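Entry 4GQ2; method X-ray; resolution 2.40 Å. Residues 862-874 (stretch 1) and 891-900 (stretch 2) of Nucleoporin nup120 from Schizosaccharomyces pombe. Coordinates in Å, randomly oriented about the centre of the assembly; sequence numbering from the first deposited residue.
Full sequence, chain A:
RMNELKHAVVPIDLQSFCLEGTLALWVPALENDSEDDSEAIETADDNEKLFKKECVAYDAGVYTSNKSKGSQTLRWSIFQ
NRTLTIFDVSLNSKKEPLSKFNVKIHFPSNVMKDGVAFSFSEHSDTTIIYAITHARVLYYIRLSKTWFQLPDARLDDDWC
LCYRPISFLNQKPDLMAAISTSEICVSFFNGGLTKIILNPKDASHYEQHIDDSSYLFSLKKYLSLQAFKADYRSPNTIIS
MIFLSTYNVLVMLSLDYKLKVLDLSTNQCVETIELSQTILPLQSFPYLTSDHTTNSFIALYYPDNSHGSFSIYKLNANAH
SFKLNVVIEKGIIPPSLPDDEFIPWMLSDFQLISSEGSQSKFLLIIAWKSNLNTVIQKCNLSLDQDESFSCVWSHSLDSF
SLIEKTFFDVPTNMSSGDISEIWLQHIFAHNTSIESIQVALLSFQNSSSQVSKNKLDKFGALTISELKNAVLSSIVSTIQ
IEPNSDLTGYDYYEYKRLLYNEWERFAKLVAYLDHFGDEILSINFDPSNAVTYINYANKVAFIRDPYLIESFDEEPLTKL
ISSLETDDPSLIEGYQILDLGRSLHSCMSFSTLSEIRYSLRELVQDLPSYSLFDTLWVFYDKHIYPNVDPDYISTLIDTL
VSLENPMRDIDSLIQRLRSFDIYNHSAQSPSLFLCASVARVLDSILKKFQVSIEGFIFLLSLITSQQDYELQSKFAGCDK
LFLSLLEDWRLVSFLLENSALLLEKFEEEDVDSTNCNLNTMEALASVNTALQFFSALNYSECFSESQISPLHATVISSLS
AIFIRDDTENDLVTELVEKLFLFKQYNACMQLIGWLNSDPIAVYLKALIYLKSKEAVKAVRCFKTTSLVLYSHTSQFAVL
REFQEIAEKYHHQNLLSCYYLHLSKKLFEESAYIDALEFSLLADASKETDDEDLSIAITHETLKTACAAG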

# COMPACT_ATOMS: atom_id res chain seq x y z
N CYS A 862 -9.71 24.54 -9.86
CA CYS A 862 -10.17 24.24 -8.50
C CYS A 862 -10.18 25.50 -7.63
O CYS A 862 -11.12 25.73 -6.87
CB CYS A 862 -9.28 23.15 -7.86
SG CYS A 862 -9.51 21.49 -8.56
N PHE A 863 -9.14 26.33 -7.76
CA PHE A 863 -9.07 27.62 -7.07
C PHE A 863 -10.28 28.52 -7.34
O PHE A 863 -10.72 29.25 -6.46
CB PHE A 863 -7.79 28.37 -7.47
CG PHE A 863 -6.55 27.91 -6.76
CD1 PHE A 863 -6.57 27.59 -5.40
CD2 PHE A 863 -5.33 27.84 -7.44
CE1 PHE A 863 -5.41 27.17 -4.75
CE2 PHE A 863 -4.17 27.43 -6.79
CZ PHE A 863 -4.21 27.10 -5.45
N LYS A 864 -10.81 28.48 -8.56
CA LYS A 864 -11.92 29.35 -8.96
C LYS A 864 -13.31 28.76 -8.72
O LYS A 864 -14.31 29.45 -8.89
CB LYS A 864 -11.81 29.74 -10.43
CG LYS A 864 -10.58 30.55 -10.80
CD LYS A 864 -10.65 30.98 -12.26
CE LYS A 864 -9.42 31.79 -12.66
NZ LYS A 864 -9.51 32.24 -14.08
N THR A 865 -13.37 27.49 -8.33
CA THR A 865 -14.67 26.87 -8.03
C THR A 865 -14.85 26.73 -6.52
O THR A 865 -15.77 26.04 -6.07
CB THR A 865 -14.84 25.50 -8.72
OG1 THR A 865 -13.79 24.63 -8.31
CG2 THR A 865 -14.80 25.65 -10.25
N THR A 866 -13.97 27.36 -5.76
CA THR A 866 -14.07 27.37 -4.30
C THR A 866 -13.64 28.71 -3.72
O THR A 866 -13.14 29.58 -4.43
CB THR A 866 -13.23 26.24 -3.65
OG1 THR A 866 -13.55 26.17 -2.25
CG2 THR A 866 -11.74 26.51 -3.79
N SER A 867 -13.85 28.86 -2.41
CA SER A 867 -13.46 30.06 -1.69
C SER A 867 -13.17 29.69 -0.24
O SER A 867 -13.81 28.80 0.32
CB SER A 867 -14.59 31.09 -1.73
OG SER A 867 -14.22 32.27 -1.05
N LEU A 868 -12.20 30.37 0.36
CA LEU A 868 -11.88 30.21 1.77
C LEU A 868 -12.57 31.26 2.67
O LEU A 868 -12.23 31.44 3.83
CB LEU A 868 -10.36 30.25 1.96
CG LEU A 868 -9.55 28.96 2.19
CD1 LEU A 868 -10.25 27.69 1.74
CD2 LEU A 868 -8.18 29.07 1.56
N VAL A 869 -13.57 31.94 2.11
CA VAL A 869 -14.24 33.07 2.78
C VAL A 869 -14.80 32.75 4.17
O VAL A 869 -14.81 33.59 5.06
CB VAL A 869 -15.28 33.73 1.84
CG1 VAL A 869 -16.46 34.32 2.60
CG2 VAL A 869 -14.61 34.79 0.98
N LEU A 870 -15.25 31.51 4.36
CA LEU A 870 -15.83 31.09 5.63
C LEU A 870 -14.82 30.43 6.58
O LEU A 870 -15.20 29.91 7.63
CB LEU A 870 -17.04 30.16 5.40
CG LEU A 870 -18.18 30.75 4.56
CD1 LEU A 870 -19.20 29.69 4.16
CD2 LEU A 870 -18.85 31.92 5.27
N TYR A 871 -13.54 30.49 6.24
CA TYR A 871 -12.52 29.71 6.94
C TYR A 871 -11.31 30.53 7.43
O TYR A 871 -10.22 29.98 7.64
CB TYR A 871 -12.11 28.49 6.09
CG TYR A 871 -13.30 27.64 5.68
CD1 TYR A 871 -13.77 26.64 6.51
CD2 TYR A 871 -13.98 27.89 4.49
CE1 TYR A 871 -14.88 25.88 6.16
CE2 TYR A 871 -15.09 27.15 4.13
CZ TYR A 871 -15.54 26.14 4.97
OH TYR A 871 -16.64 25.39 4.62
N SER A 872 -11.51 31.82 7.65
CA SER A 872 -10.45 32.70 8.15
C SER A 872 -10.16 32.54 9.65
O SER A 872 -9.18 33.09 10.16
CB SER A 872 -10.75 34.16 7.82
OG SER A 872 -11.92 34.61 8.47
N HIS A 873 -10.99 31.77 10.35
CA HIS A 873 -10.82 31.55 11.79
C HIS A 873 -10.42 30.14 12.16
O HIS A 873 -9.81 29.93 13.21
CB HIS A 873 -12.09 31.94 12.55
CG HIS A 873 -12.49 33.39 12.36
ND1 HIS A 873 -11.77 34.42 12.87
CD2 HIS A 873 -13.57 33.96 11.69
CE1 HIS A 873 -12.37 35.59 12.54
NE2 HIS A 873 -13.46 35.31 11.81
N THR A 874 -10.75 29.19 11.29
CA THR A 874 -10.57 27.75 11.54
C THR A 874 -9.13 27.36 11.93
O THR A 874 -8.17 27.71 11.24
CB THR A 874 -11.01 26.91 10.32
OG1 THR A 874 -12.17 27.50 9.73
CG2 THR A 874 -11.32 25.47 10.73
N HIS A 891 -8.25 42.54 9.09
CA HIS A 891 -9.39 42.55 10.02
C HIS A 891 -10.58 41.74 9.56
O HIS A 891 -11.73 42.17 9.72
CB HIS A 891 -9.81 43.98 10.35
CG HIS A 891 -8.66 44.95 10.41
ND1 HIS A 891 -7.82 45.02 11.46
CD2 HIS A 891 -8.21 45.89 9.48
CE1 HIS A 891 -6.88 45.96 11.22
NE2 HIS A 891 -7.12 46.49 10.01
N HIS A 892 -10.30 40.57 8.98
CA HIS A 892 -11.34 39.66 8.50
C HIS A 892 -12.43 40.35 7.72
O HIS A 892 -13.62 40.03 7.83
CB HIS A 892 -11.89 38.81 9.65
CG HIS A 892 -10.82 38.02 10.36
ND1 HIS A 892 -10.62 36.71 10.14
CD2 HIS A 892 -9.84 38.42 11.28
CE1 HIS A 892 -9.59 36.28 10.90
NE2 HIS A 892 -9.12 37.32 11.59
N GLN A 893 -12.01 41.31 6.90
CA GLN A 893 -12.89 42.07 6.03
C GLN A 893 -12.38 41.91 4.61
O GLN A 893 -11.18 41.66 4.41
CB GLN A 893 -12.81 43.55 6.40
CG GLN A 893 -14.16 44.24 6.57
CD GLN A 893 -14.55 44.36 8.03
OE1 GLN A 893 -14.67 45.47 8.55
NE2 GLN A 893 -14.75 43.22 8.70
N ASN A 894 -13.28 42.05 3.64
CA ASN A 894 -12.96 41.87 2.22
C ASN A 894 -12.31 40.51 2.00
O ASN A 894 -11.19 40.41 1.47
CB ASN A 894 -12.03 42.98 1.72
CG ASN A 894 -12.71 44.33 1.62
OD1 ASN A 894 -13.79 44.45 1.03
ND2 ASN A 894 -12.07 45.36 2.15
N LEU A 895 -13.00 39.47 2.43
CA LEU A 895 -12.41 38.14 2.47
C LEU A 895 -12.21 37.55 1.07
O LEU A 895 -11.21 36.89 0.83
CB LEU A 895 -13.22 37.22 3.39
CG LEU A 895 -13.24 37.61 4.88
CD1 LEU A 895 -14.26 36.79 5.67
CD2 LEU A 895 -11.86 37.50 5.50
N LEU A 896 -13.14 37.81 0.15
CA LEU A 896 -12.98 37.37 -1.23
C LEU A 896 -11.65 37.87 -1.76
O LEU A 896 -10.85 37.08 -2.27
CB LEU A 896 -14.13 37.85 -2.13
CG LEU A 896 -14.75 36.83 -3.11
CD1 LEU A 896 -15.39 37.51 -4.31
CD2 LEU A 896 -13.76 35.77 -3.58
N SER A 897 -11.42 39.17 -1.62
CA SER A 897 -10.18 39.81 -2.06
C SER A 897 -8.96 39.18 -1.41
O SER A 897 -7.96 38.92 -2.08
CB SER A 897 -10.21 41.31 -1.78
OG SER A 897 -11.03 41.99 -2.72
N CYS A 898 -9.05 38.95 -0.09
CA CYS A 898 -7.97 38.30 0.67
C CYS A 898 -7.61 36.94 0.07
O CYS A 898 -6.43 36.61 -0.08
CB CYS A 898 -8.38 38.12 2.14
SG CYS A 898 -8.37 39.64 3.11
N TYR A 899 -8.64 36.17 -0.28
CA TYR A 899 -8.49 34.87 -0.91
C TYR A 899 -7.78 35.03 -2.25
O TYR A 899 -6.78 34.34 -2.50
CB TYR A 899 -9.86 34.20 -1.05
CG TYR A 899 -9.87 32.88 -1.81
CD1 TYR A 899 -9.26 31.74 -1.28
CD2 TYR A 899 -10.52 32.77 -3.06
CE1 TYR A 899 -9.28 30.54 -1.97
CE2 TYR A 899 -10.54 31.57 -3.75
CZ TYR A 899 -9.92 30.46 -3.21
OH TYR A 899 -9.93 29.27 -3.88
N TYR A 900 -8.26 35.94 -3.09
CA TYR A 900 -7.63 36.19 -4.40
C TYR A 900 -6.19 36.73 -4.28
O TYR A 900 -5.33 36.39 -5.10
CB TYR A 900 -8.49 37.11 -5.27
CG TYR A 900 -9.76 36.48 -5.81
CD1 TYR A 900 -9.79 35.13 -6.18
CD2 TYR A 900 -10.92 37.23 -5.97
CE1 TYR A 900 -10.95 34.55 -6.68
CE2 TYR A 900 -12.08 36.66 -6.48
CZ TYR A 900 -12.09 35.32 -6.83
OH TYR A 900 -13.24 34.76 -7.32

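Stretch 1 begins in the last part of a helix and then runs on as loop. Further along, Leu 868 to Tyr 871 form a type I beta turn, closed by Tyr 871 N donating to Leu 868 O at 2.9 Å; the phi/psi values of its two central residues, -56/-33 for Val 869 and -94/9 for Leu 870, fit that assignment. Stretch 2 runs in the reverse order, loop first and helix after. His 892 (46/40) and Asn 894 (54/55) both have positive phi, and Asn 894 occupies the N-cap position, although its side chain makes no capping bond. The helix then shows the expected i to i+4 pattern: Cys 898 N to Asn 894 O at 3.0 Å and Tyr 899 N to Leu 895 O at 2.9 Å.

The CA register runs antiparallel in sequence: Leu 868 pairs with Tyr 899 (CA to CA 6.4 Å), Val 869 with Leu 895 (CA to CA 5.4 Å) and Ser 872 with His 892 (CA to CA 7.0 Å). No backbone-to-backbone hydrogen bond joins the stretches; the two hydrogen bonds across them each involve a side chain, and Tyr 899 also packs on the loop backbone. The contact buries 546 Å² summed over both sides.

Tyr 899 contributes the largest share, 129 Å². Its CB points toward stretch 1, chi1 is 175° (t), and the ring places its hydroxyl at Phe 863 O. There Tyr 899 OH donates a hydrogen bond to Phe 863 O at 2.7 Å; the acceptor lies near the plane of the tyrosine ring, where a phenolic hydrogen can readily point. Thr 866 packs close to the same hydroxyl, with Thr 866 CG2 3.3 Å from Tyr 899 OH. One face of the ring is covered by loop backbone: Ser 867 CA sits 4.0 Å from the ring centroid of Tyr 899 and 17° off the normal, a CH-pi contact, while Leu 868 N lies 3.6 Å from Tyr 899 CD1 over that ring. Leu 868 CB adds apolar packing at 3.7 Å from Tyr 899 CD1. Within the loop, Val 869 N donates to Ser 867 OG at 3.2 Å, with an N-H...acceptor angle of 148°, tying this serine to the start of the turn.

Val 869 meets the first turn of the helix. Val 869 CG2 lies 3.7 Å from Leu 895 CB and 4.4 Å from Leu 896 CB, so one methyl group touches both leucines.

The last cluster is polar and aromatic. Ser 872 OG and His 892 ND1 are hydrogen-bonded at 3.0 Å, with the serine oxygen near the imidazole plane, where the lone pair or hydrogen of ND1 is directed. The His 892 ring also forms an offset stack with the His 873 ring: the centroids are 4.2 Å apart and the planes differ by 12°. Thus His 892 uses its edge for the serine and one face for His 873.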